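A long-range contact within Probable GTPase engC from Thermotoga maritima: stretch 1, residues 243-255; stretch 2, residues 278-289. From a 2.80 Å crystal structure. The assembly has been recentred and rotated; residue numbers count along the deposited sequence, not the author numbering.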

ATOM      1  N   GLU A 243       7.833 -17.791   6.534  1.00 39.02           N
ATOM      2  CA  GLU A 243       7.924 -16.342   6.690  1.00 38.72           C
ATOM      3  C   GLU A 243       6.553 -15.670   6.848  1.00 37.67           C
ATOM      4  O   GLU A 243       6.385 -14.726   7.630  1.00 35.94           O
ATOM      5  CB  GLU A 243       8.662 -15.762   5.481  1.00 57.97           C
ATOM      6  CG  GLU A 243       8.626 -14.251   5.367  1.00 61.57           C
ATOM      7  CD  GLU A 243       9.398 -13.760   4.155  1.00 63.89           C
ATOM      8  OE1 GLU A 243       9.325 -12.547   3.855  1.00 65.73           O
ATOM      9  OE2 GLU A 243      10.080 -14.588   3.511  1.00 62.96           O
ATOM     10  N   LEU A 244       5.580 -16.173   6.095  1.00 44.79           N
ATOM     11  CA  LEU A 244       4.216 -15.666   6.102  1.00 43.03           C
ATOM     12  C   LEU A 244       3.654 -15.315   7.490  1.00 42.88           C
ATOM     13  O   LEU A 244       3.042 -14.260   7.662  1.00 42.22           O
ATOM     14  CB  LEU A 244       3.306 -16.704   5.450  1.00 36.67           C
ATOM     15  CG  LEU A 244       2.256 -16.309   4.412  1.00 35.56           C
ATOM     16  CD1 LEU A 244       1.229 -17.429   4.347  1.00 33.70           C
ATOM     17  CD2 LEU A 244       1.582 -15.001   4.775  1.00 36.00           C
ATOM     18  N   LYS A 245       3.852 -16.193   8.471  1.00 48.14           N
ATOM     19  CA  LYS A 245       3.326 -15.987   9.826  1.00 47.48           C
ATOM     20  C   LYS A 245       3.638 -14.616  10.435  1.00 46.63           C
ATOM     21  O   LYS A 245       2.913 -14.140  11.310  1.00 48.05           O
ATOM     22  CB  LYS A 245       3.838 -17.088  10.764  1.00 44.91           C
ATOM     23  CG  LYS A 245       5.272 -16.880  11.211  1.00 45.23           C
ATOM     24  CD  LYS A 245       5.800 -18.026  12.039  1.00 43.95           C
ATOM     25  CE  LYS A 245       6.023 -19.250  11.189  1.00 44.66           C
ATOM     26  NZ  LYS A 245       7.055 -20.128  11.799  1.00 44.21           N
ATOM     27  N   HIS A 246       4.714 -13.987   9.977  1.00 40.21           N
ATOM     28  CA  HIS A 246       5.106 -12.676  10.485  1.00 39.11           C
ATOM     29  C   HIS A 246       4.293 -11.562   9.843  1.00 38.81           C
ATOM     30  O   HIS A 246       4.483 -10.390  10.149  1.00 39.64           O
ATOM     31  CB  HIS A 246       6.583 -12.400  10.197  1.00 40.62           C
ATOM     32  CG  HIS A 246       7.515 -13.416  10.769  1.00 41.53           C
ATOM     33  ND1 HIS A 246       7.512 -13.761  12.103  1.00 43.06           N
ATOM     34  CD2 HIS A 246       8.475 -14.173  10.186  1.00 42.99           C
ATOM     35  CE1 HIS A 246       8.425 -14.691  12.315  1.00 45.54           C
ATOM     36  NE2 HIS A 246       9.024 -14.958  11.169  1.00 45.42           N
ATOM     37  N   TYR A 247       3.388 -11.918   8.947  1.00 39.47           N
ATOM     38  CA  TYR A 247       2.603 -10.911   8.268  1.00 37.55           C
ATOM     39  C   TYR A 247       1.135 -10.928   8.676  1.00 37.88           C
ATOM     40  O   TYR A 247       0.247 -10.475   7.941  1.00 38.35           O
ATOM     41  CB  TYR A 247       2.804 -11.100   6.775  1.00 32.62           C
ATOM     42  CG  TYR A 247       4.261 -10.931   6.391  1.00 32.25           C
ATOM     43  CD1 TYR A 247       4.830 -11.689   5.368  1.00 33.03           C
ATOM     44  CD2 TYR A 247       5.066  -9.978   7.026  1.00 30.47           C
ATOM     45  CE1 TYR A 247       6.161 -11.503   4.981  1.00 30.22           C
ATOM     46  CE2 TYR A 247       6.394  -9.781   6.642  1.00 28.96           C
ATOM     47  CZ  TYR A 247       6.926 -10.545   5.617  1.00 28.76           C
ATOM     48  OH  TYR A 247       8.205 -10.317   5.183  1.00 27.88           O
ATOM     49  N   PHE A 248       0.903 -11.450   9.875  1.00 37.05           N
ATOM     50  CA  PHE A 248      -0.415 -11.519  10.486  1.00 35.37           C
ATOM     51  C   PHE A 248      -0.228 -10.999  11.913  1.00 37.34           C
ATOM     52  O   PHE A 248      -0.036 -11.796  12.832  1.00 36.52           O
ATOM     53  CB  PHE A 248      -0.911 -12.963  10.546  1.00 23.27           C
ATOM     54  CG  PHE A 248      -1.601 -13.432   9.296  1.00 19.20           C
ATOM     55  CD1 PHE A 248      -0.870 -13.809   8.178  1.00 16.45           C
ATOM     56  CD2 PHE A 248      -2.996 -13.485   9.242  1.00 18.86           C
ATOM     57  CE1 PHE A 248      -1.505 -14.232   7.020  1.00 17.86           C
ATOM     58  CE2 PHE A 248      -3.651 -13.903   8.096  1.00 19.82           C
ATOM     59  CZ  PHE A 248      -2.902 -14.280   6.972  1.00 20.25           C
ATOM     60  N   LYS A 249      -0.251  -9.674  12.085  1.00 34.56           N
ATOM     61  CA  LYS A 249      -0.085  -9.046  13.399  1.00 34.36           C
ATOM     62  C   LYS A 249      -0.401 -10.004  14.537  1.00 37.98           C
ATOM     63  O   LYS A 249       0.479 -10.362  15.315  1.00 38.97           O
ATOM     64  CB  LYS A 249      -1.014  -7.845  13.570  1.00 33.48           C
ATOM     65  CG  LYS A 249      -0.701  -6.588  12.775  1.00 31.62           C
ATOM     66  CD  LYS A 249      -1.417  -5.392  13.432  1.00 26.85           C
ATOM     67  CE  LYS A 249      -1.284  -4.148  12.614  1.00 26.60           C
ATOM     68  NZ  LYS A 249       0.134  -3.952  12.167  1.00 30.77           N
ATOM     69  N   GLU A 250      -1.672 -10.398  14.631  1.00 39.98           N
ATOM     70  CA  GLU A 250      -2.150 -11.303  15.678  1.00 43.80           C
ATOM     71  C   GLU A 250      -1.142 -12.366  16.080  1.00 45.38           C
ATOM     72  O   GLU A 250      -0.991 -12.656  17.261  1.00 46.34           O
ATOM     73  CB  GLU A 250      -3.436 -12.017  15.249  1.00 52.74           C
ATOM     74  CG  GLU A 250      -4.503 -11.123  14.697  1.00 55.41           C
ATOM     75  CD  GLU A 250      -4.616 -11.250  13.200  1.00 57.89           C
ATOM     76  OE1 GLU A 250      -3.584 -11.073  12.512  1.00 58.07           O
ATOM     77  OE2 GLU A 250      -5.735 -11.530  12.719  1.00 58.18           O
ATOM     78  N   PHE A 251      -0.479 -12.966  15.098  1.00 55.17           N
ATOM     79  CA  PHE A 251       0.511 -14.002  15.368  1.00 60.11           C
ATOM     80  C   PHE A 251       1.792 -13.304  15.821  1.00 63.81           C
ATOM     81  O   PHE A 251       2.561 -12.802  14.991  1.00 64.35           O
ATOM     82  CB  PHE A 251       0.810 -14.817  14.101  1.00 56.54           C
ATOM     83  CG  PHE A 251      -0.409 -15.410  13.429  1.00 55.54           C
ATOM     84  CD1 PHE A 251      -1.694 -15.039  13.801  1.00 54.27           C
ATOM     85  CD2 PHE A 251      -0.257 -16.312  12.380  1.00 55.50           C
ATOM     86  CE1 PHE A 251      -2.794 -15.550  13.144  1.00 54.57           C
ATOM     87  CE2 PHE A 251      -1.358 -16.826  11.718  1.00 54.71           C
ATOM     88  CZ  PHE A 251      -2.626 -16.444  12.099  1.00 54.47           C
ATOM     89  N   GLY A 252       2.019 -13.267  17.132  1.00 63.10           N
ATOM     90  CA  GLY A 252       3.208 -12.615  17.653  1.00 65.50           C
ATOM     91  C   GLY A 252       3.308 -12.757  19.157  1.00 68.30           C
ATOM     92  O   GLY A 252       4.212 -13.421  19.672  1.00 68.76           O
ATOM     93  N   ASP A 253       2.376 -12.129  19.864  1.00126.53           N
ATOM     94  CA  ASP A 253       2.341 -12.194  21.319  1.00129.12           C
ATOM     95  C   ASP A 253       1.898 -13.587  21.757  1.00129.13           C
ATOM     96  O   ASP A 253       1.832 -13.880  22.949  1.00130.28           O
ATOM     97  CB  ASP A 253       1.358 -11.167  21.868  1.00106.01           C
ATOM     98  CG  ASP A 253      -0.039 -11.363  21.325  1.00108.66           C
ATOM     99  OD1 ASP A 253      -0.256 -11.073  20.129  1.00110.85           O
ATOM    100  OD2 ASP A 253      -0.918 -11.820  22.088  1.00110.46           O
ATOM    101  N   LYS A 254       1.578 -14.434  20.783  1.00 67.74           N
ATOM    102  CA  LYS A 254       1.146 -15.803  21.051  1.00 66.82           C
ATOM    103  C   LYS A 254       2.374 -16.722  21.164  1.00 65.58           C
ATOM    104  O   LYS A 254       3.310 -16.622  20.364  1.00 64.76           O
ATOM    105  CB  LYS A 254       0.231 -16.285  19.920  1.00 55.74           C
ATOM    106  CG  LYS A 254      -1.116 -16.816  20.374  1.00 56.08           C
ATOM    107  CD  LYS A 254      -2.063 -15.703  20.835  1.00 58.10           C
ATOM    108  CE  LYS A 254      -2.461 -14.780  19.684  1.00 59.67           C
ATOM    109  NZ  LYS A 254      -3.463 -13.739  20.066  1.00 58.82           N
ATOM    110  N   GLN A 255       2.371 -17.607  22.163  1.00 57.05           N
ATOM    111  CA  GLN A 255       3.482 -18.534  22.374  1.00 56.06           C
ATOM    112  C   GLN A 255       3.121 -19.964  22.001  1.00 53.59           C
ATOM    113  O   GLN A 255       2.095 -20.500  22.436  1.00 52.73           O
ATOM    114  CB  GLN A 255       3.961 -18.495  23.830  1.00103.04           C
ATOM    115  CG  GLN A 255       4.987 -17.409  24.133  1.00106.34           C
ATOM    116  CD  GLN A 255       4.515 -16.031  23.721  1.00108.70           C
ATOM    117  OE1 GLN A 255       3.512 -15.529  24.229  1.00109.33           O
ATOM    118  NE2 GLN A 255       5.234 -15.410  22.790  1.00107.92           N
ATOM    119  N   GLY A 278     -11.166 -17.443  20.347  1.00 62.09           N
ATOM    120  CA  GLY A 278     -11.893 -16.399  19.664  1.00 59.61           C
ATOM    121  C   GLY A 278     -11.080 -15.128  19.752  1.00 58.29           C
ATOM    122  O   GLY A 278     -11.564 -14.051  19.405  1.00 59.17           O
ATOM    123  N   GLU A 279      -9.843 -15.262  20.235  1.00 58.44           N
ATOM    124  CA  GLU A 279      -8.909 -14.139  20.362  1.00 57.01           C
ATOM    125  C   GLU A 279      -8.369 -13.813  18.974  1.00 53.58           C
ATOM    126  O   GLU A 279      -7.854 -12.722  18.730  1.00 53.78           O
ATOM    127  CB  GLU A 279      -7.739 -14.515  21.274  1.00 96.98           C
ATOM    128  CG  GLU A 279      -8.058 -14.545  22.755  1.00101.98           C
ATOM    129  CD  GLU A 279      -7.047 -15.363  23.544  1.00105.53           C
ATOM    130  OE1 GLU A 279      -5.831 -15.246  23.272  1.00106.23           O
ATOM    131  OE2 GLU A 279      -7.471 -16.123  24.441  1.00106.83           O
ATOM    132  N   ILE A 280      -8.474 -14.793  18.082  1.00 43.46           N
ATOM    133  CA  ILE A 280      -8.038 -14.667  16.700  1.00 39.37           C
ATOM    134  C   ILE A 280      -9.219 -15.044  15.804  1.00 37.26           C
ATOM    135  O   ILE A 280      -9.771 -16.140  15.931  1.00 36.91           O
ATOM    136  CB  ILE A 280      -6.870 -15.628  16.390  1.00 34.02           C
ATOM    137  CG1 ILE A 280      -5.616 -15.204  17.155  1.00 33.79           C
ATOM    138  CG2 ILE A 280      -6.593 -15.645  14.893  1.00 34.65           C
ATOM    139  CD1 ILE A 280      -4.376 -16.039  16.828  1.00 31.33           C
ATOM    140  N   ALA A 281      -9.611 -14.149  14.904  1.00 33.23           N
ATOM    141  CA  ALA A 281     -10.730 -14.450  14.008  1.00 31.88           C
ATOM    142  C   ALA A 281     -10.435 -15.713  13.196  1.00 31.96           C
ATOM    143  O   ALA A 281      -9.329 -15.894  12.698  1.00 31.54           O
ATOM    144  CB  ALA A 281     -10.992 -13.271  13.068  1.00 22.75           C
ATOM    145  N   GLU A 282     -11.423 -16.588  13.066  1.00 51.36           N
ATOM    146  CA  GLU A 282     -11.232 -17.818  12.305  1.00 53.50           C
ATOM    147  C   GLU A 282     -10.772 -17.523  10.877  1.00 51.79           C
ATOM    148  O   GLU A 282      -9.851 -18.170  10.367  1.00 51.53           O
ATOM    149  CB  GLU A 282     -12.529 -18.630  12.273  1.00 97.31           C
ATOM    150  CG  GLU A 282     -13.077 -18.951  13.657  1.00106.04           C
ATOM    151  CD  GLU A 282     -14.319 -19.819  13.613  1.00110.22           C
ATOM    152  OE1 GLU A 282     -14.909 -20.064  14.691  1.00111.71           O
ATOM    153  OE2 GLU A 282     -14.703 -20.257  12.505  1.00108.78           O
ATOM    154  N   SER A 283     -11.408 -16.536  10.244  1.00 39.05           N
ATOM    155  CA  SER A 283     -11.077 -16.152   8.877  1.00 35.95           C
ATOM    156  C   SER A 283      -9.595 -15.895   8.748  1.00 32.83           C
ATOM    157  O   SER A 283      -8.962 -16.338   7.791  1.00 32.33           O
ATOM    158  CB  SER A 283     -11.844 -14.896   8.474  1.00 41.21           C
ATOM    159  OG  SER A 283     -11.668 -13.871   9.426  1.00 42.68           O
ATOM    160  N   ARG A 284      -9.043 -15.180   9.720  1.00 26.91           N
ATOM    161  CA  ARG A 284      -7.623 -14.870   9.696  1.00 26.44           C
ATOM    162  C   ARG A 284      -6.817 -16.156   9.627  1.00 25.98           C
ATOM    163  O   ARG A 284      -6.058 -16.384   8.673  1.00 25.93           O
ATOM    164  CB  ARG A 284      -7.235 -14.062  10.937  1.00 34.98           C
ATOM    165  CG  ARG A 284      -7.829 -12.654  10.955  1.00 36.19           C
ATOM    166  CD  ARG A 284      -7.214 -11.756   9.880  1.00 34.69           C
ATOM    167  NE  ARG A 284      -5.845 -11.394  10.227  1.00 35.59           N
ATOM    168  CZ  ARG A 284      -5.075 -10.576   9.519  1.00 36.06           C
ATOM    169  NH1 ARG A 284      -5.535 -10.023   8.410  1.00 39.22           N
ATOM    170  NH2 ARG A 284      -3.841 -10.306   9.924  1.00 38.21           N
ATOM    171  N   TYR A 285      -6.988 -17.006  10.634  1.00 29.07           N
ATOM    172  CA  TYR A 285      -6.263 -18.265  10.668  1.00 28.09           C
ATOM    173  C   TYR A 285      -6.422 -19.035   9.348  1.00 27.63           C
ATOM    174  O   TYR A 285      -5.444 -19.470   8.726  1.00 25.81           O
ATOM    175  CB  TYR A 285      -6.762 -19.143  11.819  1.00 30.08           C
ATOM    176  CG  TYR A 285      -5.959 -20.409  11.913  1.00 31.31           C
ATOM    177  CD1 TYR A 285      -4.649 -20.379  12.369  1.00 31.84           C
ATOM    178  CD2 TYR A 285      -6.457 -21.612  11.425  1.00 31.21           C
ATOM    179  CE1 TYR A 285      -3.847 -21.504  12.325  1.00 32.80           C
ATOM    180  CE2 TYR A 285      -5.659 -22.750  11.377  1.00 31.99           C
ATOM    181  CZ  TYR A 285      -4.351 -22.684  11.824  1.00 32.04           C
ATOM    182  OH  TYR A 285      -3.521 -23.781  11.732  1.00 32.97           O
ATOM    183  N   GLU A 286      -7.682 -19.189   8.949  1.00 28.33           N
ATOM    184  CA  GLU A 286      -8.081 -19.902   7.747  1.00 29.71           C
ATOM    185  C   GLU A 286      -7.322 -19.451   6.512  1.00 27.34           C
ATOM    186  O   GLU A 286      -6.698 -20.267   5.826  1.00 26.11           O
ATOM    187  CB  GLU A 286      -9.583 -19.709   7.540  1.00 86.25           C
ATOM    188  CG  GLU A 286     -10.184 -20.498   6.408  1.00 95.87           C
ATOM    189  CD  GLU A 286     -11.682 -20.306   6.328  1.00104.29           C
ATOM    190  OE1 GLU A 286     -12.125 -19.162   6.088  1.00108.74           O
ATOM    191  OE2 GLU A 286     -12.417 -21.296   6.512  1.00107.21           O
ATOM    192  N   ASN A 287      -7.374 -18.151   6.237  1.00 24.36           N
ATOM    193  CA  ASN A 287      -6.704 -17.596   5.074  1.00 23.68           C
ATOM    194  C   ASN A 287      -5.185 -17.745   5.173  1.00 24.29           C
ATOM    195  O   ASN A 287      -4.513 -18.014   4.156  1.00 22.02           O
ATOM    196  CB  ASN A 287      -7.106 -16.133   4.897  1.00 23.76           C
ATOM    197  CG  ASN A 287      -8.581 -15.974   4.586  1.00 23.42           C
ATOM    198  OD1 ASN A 287      -9.106 -16.653   3.708  1.00 24.71           O
ATOM    199  ND2 ASN A 287      -9.258 -15.075   5.301  1.00 22.02           N
ATOM    200  N   TYR A 288      -4.648 -17.579   6.389  1.00 21.55           N
ATOM    201  CA  TYR A 288      -3.212 -17.721   6.602  1.00 23.33           C
ATOM    202  C   TYR A 288      -2.770 -19.149   6.243  1.00 24.63           C
ATOM    203  O   TYR A 288      -1.768 -19.343   5.553  1.00 21.88           O
ATOM    204  CB  TYR A 288      -2.832 -17.426   8.054  1.00 37.94           C
ATOM    205  CG  TYR A 288      -1.476 -18.004   8.398  1.00 42.55           C
ATOM    206  CD1 TYR A 288      -0.322 -17.576   7.731  1.00 43.79           C
ATOM    207  CD2 TYR A 288      -1.362 -19.065   9.298  1.00 43.97           C
ATOM    208  CE1 TYR A 288       0.900 -18.198   7.942  1.00 43.48           C
ATOM    209  CE2 TYR A 288      -0.147 -19.696   9.518  1.00 45.55           C
ATOM    210  CZ  TYR A 288       0.979 -19.263   8.837  1.00 46.70           C
ATOM    211  OH  TYR A 288       2.173 -19.921   9.033  1.00 48.77           O
ATOM    212  N   VAL A 289      -3.511 -20.149   6.713  1.00 33.27           N
ATOM    213  CA  VAL A 289      -3.173 -21.536   6.403  1.00 35.81           C
ATOM    214  C   VAL A 289      -3.278 -21.805   4.900  1.00 36.22           C
ATOM    215  O   VAL A 289      -2.409 -22.462   4.325  1.00 36.48           O
ATOM    216  CB  VAL A 289      -4.090 -22.518   7.157  1.00 54.32           C
ATOM    217  CG1 VAL A 289      -3.823 -23.937   6.696  1.00 53.00           C
ATOM    218  CG2 VAL A 289      -3.853 -22.390   8.650  1.00 52.11           C
TER
HETATM  219  O   HOH W   1      -7.682 -12.103  14.347  1.00 40.49           O

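Stretch 1 is largely irregular, with a short 3-10 segment at 245-246, and it lies against one side of the helix that runs through residues 282-289 of stretch 2. No backbone hydrogen bond joins the two; the CA atoms of Lys245 and Tyr288 are 7.5 Å apart and those of Glu250 and Ile280 6.9 Å, distances that leave room for side chains to do the work. Arg284 and Tyr288, one helical turn apart, both point toward stretch 1 and carry most of the contact.

Stretch 1 first meets the helix at Leu244, whose CD1 lies 3.7 Å from CE1 of Tyr288. A branched aliphatic side chain suits this buried spot, where it needs only to fill space beside a ring. Lys245 contributes the start of its side chain, with CB 3.7 Å from the Tyr288 OH, while its end leads away and its ammonium group is satisfied elsewhere in the structure. The backbone then turns, helped by the bond from Tyr247 N to Leu244 O (2.7 Å).

Phe248 points toward the helix and offers a flat apolar surface. CB of Tyr288 sits over one face, 3.6 Å from the ring centroid, in a CH-pi contact, and the edge of the Tyr288 ring is directed at the same phenyl group, with centroids 5.2 Å apart and planes at 69°. Phe248 CD2 also lies over a face of the Arg284 guanidinium, 3.4 Å from NH2, so the planar cation is covered by an aromatic neighbour while its edge stays free for acceptors.

Glu250 uses that edge. Its carboxylate forms a two-pronged salt bridge with Arg284: NH2 donates to OE1 at 2.7 Å and NE to OE2 at a very short 2.5 Å. Matching two N-H groups to two oxygens makes this pairing both electrostatic and directional. Water 1 extends it, donating to Glu250 OE2 (2.6 Å) and accepting from Ala281 N (2.9 Å), the N-cap residue of the helix.

Phe251, its N bonded to Phe248 O at 2.6 Å, directs its edge at the face of Tyr288, with centroids 5.1 Å apart and planes at 89°. Tyr288 thus presents an edge to one phenylalanine and a face to the other, a role suited to a large ring. Phe251 CE1 also packs 4.0 Å from Ile280 CD1.

Beyond the exposed Gly252, Lys254 closes the contact: its CE lies 3.7 Å from Ile280 CD1, an aliphatic pairing, while NZ remains 4.3 Å from Glu279 OE1, opposite charges too far apart for a salt bridge.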